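Side-chain contacts in dihydroorotase (Agrobacterium tumefaciens, PDB 2OGJ), which deacetylates acetyl-(R)-mandelate in vitro and, less efficiently, acetyl glycolate, as a binuclear zinc esterase of the amidohydrolase family: residues A109-F114 / L157-E162; L193-A198 / L220-P225. One frame throughout, in Å; residues are numbered along the deposited sequence.

Contact 1: residues A109-F114 / L157-E162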
loop_
_atom_site.group_PDB
_atom_site.type_symbol
_atom_site.label_atom_id
_atom_site.label_comp_id
_atom_site.label_asym_id
_atom_site.label_seq_id
_atom_site.Cartn_x
_atom_site.Cartn_y
_atom_site.Cartn_z
ATOM N N ALA A 109 -10.619 -9.584 -21.216
ATOM C CA ALA A 109 -11.660 -9.658 -20.208
ATOM C C ALA A 109 -11.244 -10.565 -19.047
ATOM O O ALA A 109 -10.465 -11.499 -19.236
ATOM C CB ALA A 109 -12.956 -10.174 -20.819
ATOM N N GLY A 110 -11.762 -10.260 -17.854
ATOM C CA GLY A 110 -11.491 -11.060 -16.670
ATOM C C GLY A 110 -12.795 -11.747 -16.300
ATOM O O GLY A 110 -13.672 -11.885 -17.144
ATOM N N GLU A 111 -12.961 -12.195 -15.067
ATOM C CA GLU A 111 -14.232 -12.820 -14.747
ATOM C C GLU A 111 -15.337 -11.767 -14.648
ATOM O O GLU A 111 -16.498 -12.060 -14.890
ATOM C CB GLU A 111 -14.135 -13.657 -13.454
ATOM C CG GLU A 111 -13.502 -12.983 -12.233
ATOM C CD GLU A 111 -14.393 -11.928 -11.578
ATOM O OE1 GLU A 111 -15.621 -12.152 -11.486
ATOM O OE2 GLU A 111 -13.866 -10.880 -11.134
ATOM N N ALA A 112 -14.968 -10.533 -14.325
ATOM C CA ALA A 112 -15.941 -9.452 -14.189
ATOM C C ALA A 112 -16.842 -9.232 -15.423
ATOM O O ALA A 112 -18.072 -9.261 -15.306
ATOM C CB ALA A 112 -15.227 -8.136 -13.812
ATOM N N ASN A 113 -16.256 -8.995 -16.594
ATOM C CA ASN A 113 -17.092 -8.778 -17.769
ATOM C C ASN A 113 -16.919 -9.745 -18.924
ATOM O O ASN A 113 -17.049 -9.345 -20.072
ATOM C CB ASN A 113 -16.975 -7.328 -18.292
ATOM C CG ASN A 113 -15.595 -6.982 -18.840
ATOM O OD1 ASN A 113 -14.701 -7.827 -18.945
ATOM N ND2 ASN A 113 -15.423 -5.716 -19.203
ATOM N N PHE A 114 -16.659 -11.019 -18.640
ATOM C CA PHE A 114 -16.512 -11.973 -19.725
ATOM C C PHE A 114 -17.861 -12.245 -20.392
ATOM O O PHE A 114 -17.923 -12.478 -21.600
ATOM C CB PHE A 114 -15.915 -13.308 -19.252
ATOM C CG PHE A 114 -15.716 -14.302 -20.375
ATOM C CD1 PHE A 114 -14.562 -14.267 -21.160
ATOM C CD2 PHE A 114 -16.724 -15.210 -20.708
ATOM C CE1 PHE A 114 -14.411 -15.121 -22.268
ATOM C CE2 PHE A 114 -16.595 -16.068 -21.810
ATOM C CZ PHE A 114 -15.434 -16.028 -22.599
ATOM N N LEU A 157 -10.338 -16.289 -7.308
ATOM C CA LEU A 157 -10.306 -17.703 -7.677
ATOM C C LEU A 157 -11.674 -18.346 -7.831
ATOM O O LEU A 157 -11.933 -19.031 -8.820
ATOM C CB LEU A 157 -9.469 -18.478 -6.647
ATOM C CG LEU A 157 -9.178 -19.965 -6.839
ATOM C CD1 LEU A 157 -7.967 -20.325 -6.009
ATOM C CD2 LEU A 157 -10.379 -20.794 -6.446
ATOM N N ASP A 158 -12.551 -18.126 -6.860
ATOM C CA ASP A 158 -13.889 -18.706 -6.917
ATOM C C ASP A 158 -14.667 -18.192 -8.131
ATOM O O ASP A 158 -15.291 -18.973 -8.854
ATOM C CB ASP A 158 -14.648 -18.417 -5.616
ATOM C CG ASP A 158 -14.267 -19.378 -4.477
ATOM O OD1 ASP A 158 -14.224 -18.919 -3.310
ATOM O OD2 ASP A 158 -14.031 -20.589 -4.738
ATOM N N ARG A 159 -14.622 -16.884 -8.371
ATOM C CA ARG A 159 -15.323 -16.344 -9.520
ATOM C C ARG A 159 -14.688 -16.813 -10.842
ATOM O O ARG A 159 -15.389 -16.999 -11.841
ATOM C CB ARG A 159 -15.380 -14.824 -9.424
ATOM C CG ARG A 159 -16.421 -14.335 -8.429
ATOM C CD ARG A 159 -16.626 -12.832 -8.530
ATOM N NE ARG A 159 -17.721 -12.331 -7.690
ATOM C CZ ARG A 159 -17.708 -12.299 -6.355
ATOM N NH1 ARG A 159 -16.644 -12.743 -5.678
ATOM N NH2 ARG A 159 -18.758 -11.819 -5.692
ATOM N N ILE A 160 -13.373 -17.023 -10.846
ATOM C CA ILE A 160 -12.720 -17.517 -12.046
ATOM C C ILE A 160 -13.227 -18.941 -12.283
ATOM O O ILE A 160 -13.551 -19.325 -13.404
ATOM C CB ILE A 160 -11.194 -17.543 -11.899
ATOM C CG1 ILE A 160 -10.643 -16.116 -11.932
ATOM C CG2 ILE A 160 -10.589 -18.379 -13.003
ATOM C CD1 ILE A 160 -9.131 -16.008 -11.657
ATOM N N LEU A 161 -13.307 -19.731 -11.221
ATOM C CA LEU A 161 -13.798 -21.098 -11.378
ATOM C C LEU A 161 -15.249 -21.072 -11.840
ATOM O O LEU A 161 -15.650 -21.870 -12.685
ATOM C CB LEU A 161 -13.689 -21.889 -10.066
ATOM C CG LEU A 161 -12.294 -22.225 -9.532
ATOM C CD1 LEU A 161 -12.418 -23.254 -8.426
ATOM C CD2 LEU A 161 -11.426 -22.769 -10.640
ATOM N N GLU A 162 -16.031 -20.158 -11.277
ATOM C CA GLU A 162 -17.433 -20.047 -11.649
ATOM C C GLU A 162 -17.519 -19.631 -13.131
ATOM O O GLU A 162 -18.205 -20.271 -13.926
ATOM C CB GLU A 162 -18.131 -19.026 -10.741
ATOM C CG GLU A 162 -19.639 -18.947 -10.928
ATOM C CD GLU A 162 -20.225 -17.662 -10.363
ATOM O OE1 GLU A 162 -19.709 -16.574 -10.710
ATOM O OE2 GLU A 162 -21.199 -17.736 -9.584
#

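Contact 2: residues L193-A198 / L220-P225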
loop_
_atom_site.group_PDB
_atom_site.type_symbol
_atom_site.label_atom_id
_atom_site.label_comp_id
_atom_site.label_asym_id
_atom_site.label_seq_id
_atom_site.Cartn_x
_atom_site.Cartn_y
_atom_site.Cartn_z
ATOM N N LEU A 193 0.327 -18.281 -8.647
ATOM C CA LEU A 193 -1.106 -18.363 -8.394
ATOM C C LEU A 193 -1.815 -18.750 -9.676
ATOM O O LEU A 193 -2.721 -19.600 -9.685
ATOM C CB LEU A 193 -1.626 -17.009 -7.916
ATOM C CG LEU A 193 -1.597 -16.756 -6.413
ATOM C CD1 LEU A 193 -1.639 -15.263 -6.136
ATOM C CD2 LEU A 193 -2.788 -17.465 -5.784
ATOM N N GLY A 194 -1.397 -18.097 -10.761
ATOM C CA GLY A 194 -1.975 -18.381 -12.055
ATOM C C GLY A 194 -1.855 -19.857 -12.358
ATOM O O GLY A 194 -2.837 -20.508 -12.724
ATOM N N LYS A 195 -0.649 -20.394 -12.194
ATOM C CA LYS A 195 -0.395 -21.800 -12.463
ATOM C C LYS A 195 -1.280 -22.722 -11.612
ATOM O O LYS A 195 -1.756 -23.763 -12.075
ATOM C CB LYS A 195 1.086 -22.098 -12.231
ATOM C CG LYS A 195 1.487 -23.503 -12.622
ATOM C CD LYS A 195 1.221 -23.738 -14.094
ATOM C CE LYS A 195 1.416 -25.190 -14.445
ATOM N NZ LYS A 195 1.172 -25.440 -15.885
ATOM N N LYS A 196 -1.506 -22.320 -10.366
ATOM C CA LYS A 196 -2.331 -23.098 -9.450
ATOM C C LYS A 196 -3.757 -23.235 -9.988
ATOM O O LYS A 196 -4.281 -24.362 -10.099
ATOM C CB LYS A 196 -2.355 -22.433 -8.070
ATOM C CG LYS A 196 -3.127 -23.202 -7.007
ATOM C CD LYS A 196 -2.401 -24.472 -6.601
ATOM C CE LYS A 196 -3.157 -25.239 -5.524
ATOM N NZ LYS A 196 -2.357 -26.426 -5.136
ATOM N N ILE A 197 -4.371 -22.094 -10.324
ATOM C CA ILE A 197 -5.742 -22.056 -10.851
ATOM C C ILE A 197 -5.838 -22.775 -12.192
ATOM O O ILE A 197 -6.777 -23.537 -12.422
ATOM C CB ILE A 197 -6.248 -20.597 -10.992
ATOM C CG1 ILE A 197 -6.338 -19.944 -9.598
ATOM C CG2 ILE A 197 -7.608 -20.578 -11.675
ATOM C CD1 ILE A 197 -6.367 -18.409 -9.591
ATOM N N ALA A 198 -4.855 -22.550 -13.065
ATOM C CA ALA A 198 -4.814 -23.214 -14.370
ATOM C C ALA A 198 -4.796 -24.739 -14.175
ATOM O O ALA A 198 -5.519 -25.468 -14.854
ATOM C CB ALA A 198 -3.579 -22.747 -15.160
ATOM N N LEU A 220 9.493 -19.170 -17.084
ATOM C CA LEU A 220 9.804 -20.435 -17.751
ATOM C C LEU A 220 9.960 -21.589 -16.732
ATOM O O LEU A 220 9.644 -22.751 -17.022
ATOM C CB LEU A 220 11.095 -20.275 -18.560
ATOM C CG LEU A 220 11.029 -19.935 -20.059
ATOM C CD1 LEU A 220 9.865 -19.002 -20.368
ATOM C CD2 LEU A 220 12.357 -19.315 -20.481
ATOM N N GLU A 221 10.456 -21.255 -15.541
ATOM C CA GLU A 221 10.652 -22.240 -14.471
ATOM C C GLU A 221 9.308 -22.792 -13.986
ATOM O O GLU A 221 9.130 -24.001 -13.890
ATOM C CB GLU A 221 11.384 -21.610 -13.275
ATOM C CG GLU A 221 12.768 -21.002 -13.557
ATOM C CD GLU A 221 13.884 -22.038 -13.698
ATOM O OE1 GLU A 221 13.716 -23.163 -13.173
ATOM O OE2 GLU A 221 14.935 -21.720 -14.315
ATOM N N ILE A 222 8.367 -21.901 -13.675
ATOM C CA ILE A 222 7.049 -22.307 -13.192
ATOM C C ILE A 222 6.122 -22.913 -14.260
ATOM O O ILE A 222 5.228 -23.692 -13.939
ATOM C CB ILE A 222 6.347 -21.115 -12.456
ATOM C CG1 ILE A 222 4.839 -21.318 -12.419
ATOM C CG2 ILE A 222 6.699 -19.818 -13.100
ATOM C CD1 ILE A 222 4.402 -22.294 -11.355
ATOM N N LEU A 223 6.337 -22.585 -15.526
ATOM C CA LEU A 223 5.502 -23.126 -16.594
ATOM C C LEU A 223 5.742 -24.613 -16.836
ATOM O O LEU A 223 6.679 -25.196 -16.301
ATOM C CB LEU A 223 5.749 -22.357 -17.891
ATOM C CG LEU A 223 4.826 -21.185 -18.225
ATOM C CD1 LEU A 223 4.649 -20.251 -17.042
ATOM C CD2 LEU A 223 5.412 -20.455 -19.406
ATOM N N GLY A 224 4.900 -25.217 -17.664
ATOM C CA GLY A 224 5.007 -26.638 -17.965
ATOM C C GLY A 224 4.379 -26.951 -19.321
ATOM O O GLY A 224 3.886 -26.052 -19.994
ATOM N N PRO A 225 4.394 -28.230 -19.737
ATOM C CA PRO A 225 3.832 -28.668 -21.015
ATOM C C PRO A 225 2.484 -28.054 -21.383
ATOM O O PRO A 225 1.537 -28.079 -20.580
ATOM C CB PRO A 225 3.740 -30.176 -20.838
ATOM C CG PRO A 225 4.966 -30.472 -20.099
ATOM C CD PRO A 225 4.994 -29.380 -19.033
#

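Contact 1: residues A109-F114 / L157-E162
With CG of E111 set between the backbone N and the carbonyl carbon (chi1 49°) and the chain bent again at the next bond (chi2 73°), the carboxylate folds over the base of R159; the arginine runs extended from CG to NE, so that its guanidinium leads outward past the acid. The two side chains cross at a slant. What meets is mostly carboxylate against aliphatic chain: E111 OE1 lies 3.2 Å from R159 CD and 3.4 Å from R159 CB, while E111 CG packs 3.8 Å from that same R159 CB. The opposite charges probably attract, but they are too far apart for a salt bridge. E111 OE1 stands at the guanidinium edge, near its plane, but 4.3 Å from R159 NE, and the carboxylate and guanidinium planes are turned 68° apart. In the TIM barrel of the amidohydrolases, this joins the loop that follows strand 100-106 to helix 157-165, which returns the chain from strand 128-132 to strand 171-173. One residue on, I160 adds a looser apolar touch, its CG1 4.3 Å from E111 CG, where the two backbones come nearest, the CA atoms of E111 and I160 being 5.6 Å apart. Each charged end is engaged by a different partner. E111 OE2 is hydrogen-bonded to S137 OG and salt-bridged to R145 of the second subunit, whose side chain also packs on R159, so the glutamate faces a subunit interface; R159 NH1 turns back to a salt bridge with D156, just ahead of its own helix.

Contact 2: residues L193-A198 / L220-P225
K195, midway along helix 189-201, faces the point where helix 216-222 ends: its CA lies 7.3 Å from that of L223, the first residue to leave helical geometry (psi 171°), after which G224 continues the chain in an extended form. K195 and I222 run past each other in opposite directions. The lysine sends CG anti to its own backbone N (chi1 -174°) and bends at the following bond (chi2 60°), which lays the methylenes alongside the last turn of the other helix. There I222 CD1 rests against both K195 CB and K195 CG, 3.4 Å from each, with I222 CG1 behind it, 3.8 Å from K195 CB. Farther out, K195 CD passes the I222 carbonyl at some remove, 4.0 Å from I222 O. The ammonium ends near the G224 amide, K195 NZ 4.1 Å from G224 N, without bonding to it; both are donors, and D227 OD1 is their common acceptor, taking the G224 N-H and forming a salt bridge with K195 NZ. One carboxylate oxygen thus links the tip of the lysine to the chain just beyond the helix. I222 also touches V191 and K192 on helix 189-201, so the two barrel helices lie side by side, while L220 packs on helix 245-253 and, with L223, on V229 of strand 228-230.

From the N terminus, the chain passes strand 100-106 and enters the loop of contact 1, whose partner helix closes a span of 42 residues containing strand 128-132. Strand 171-173 follows, then helix 189-201, where contact 2 opens; it closes across strand 206-209 at the end of helix 216-222. The two loops are therefore in series and neither nest nor cross. The centres of contacts 1 and 2 are about 18 Å apart, yet the contacts touch: I160 CG2 packs 3.9 Å from I197 CG2, and L157 also meets I197. Helix 157-165 thereby leans on helix 189-201, joining neighbouring helices of the barrel's outer layer, and both contacts also touch the third subunit.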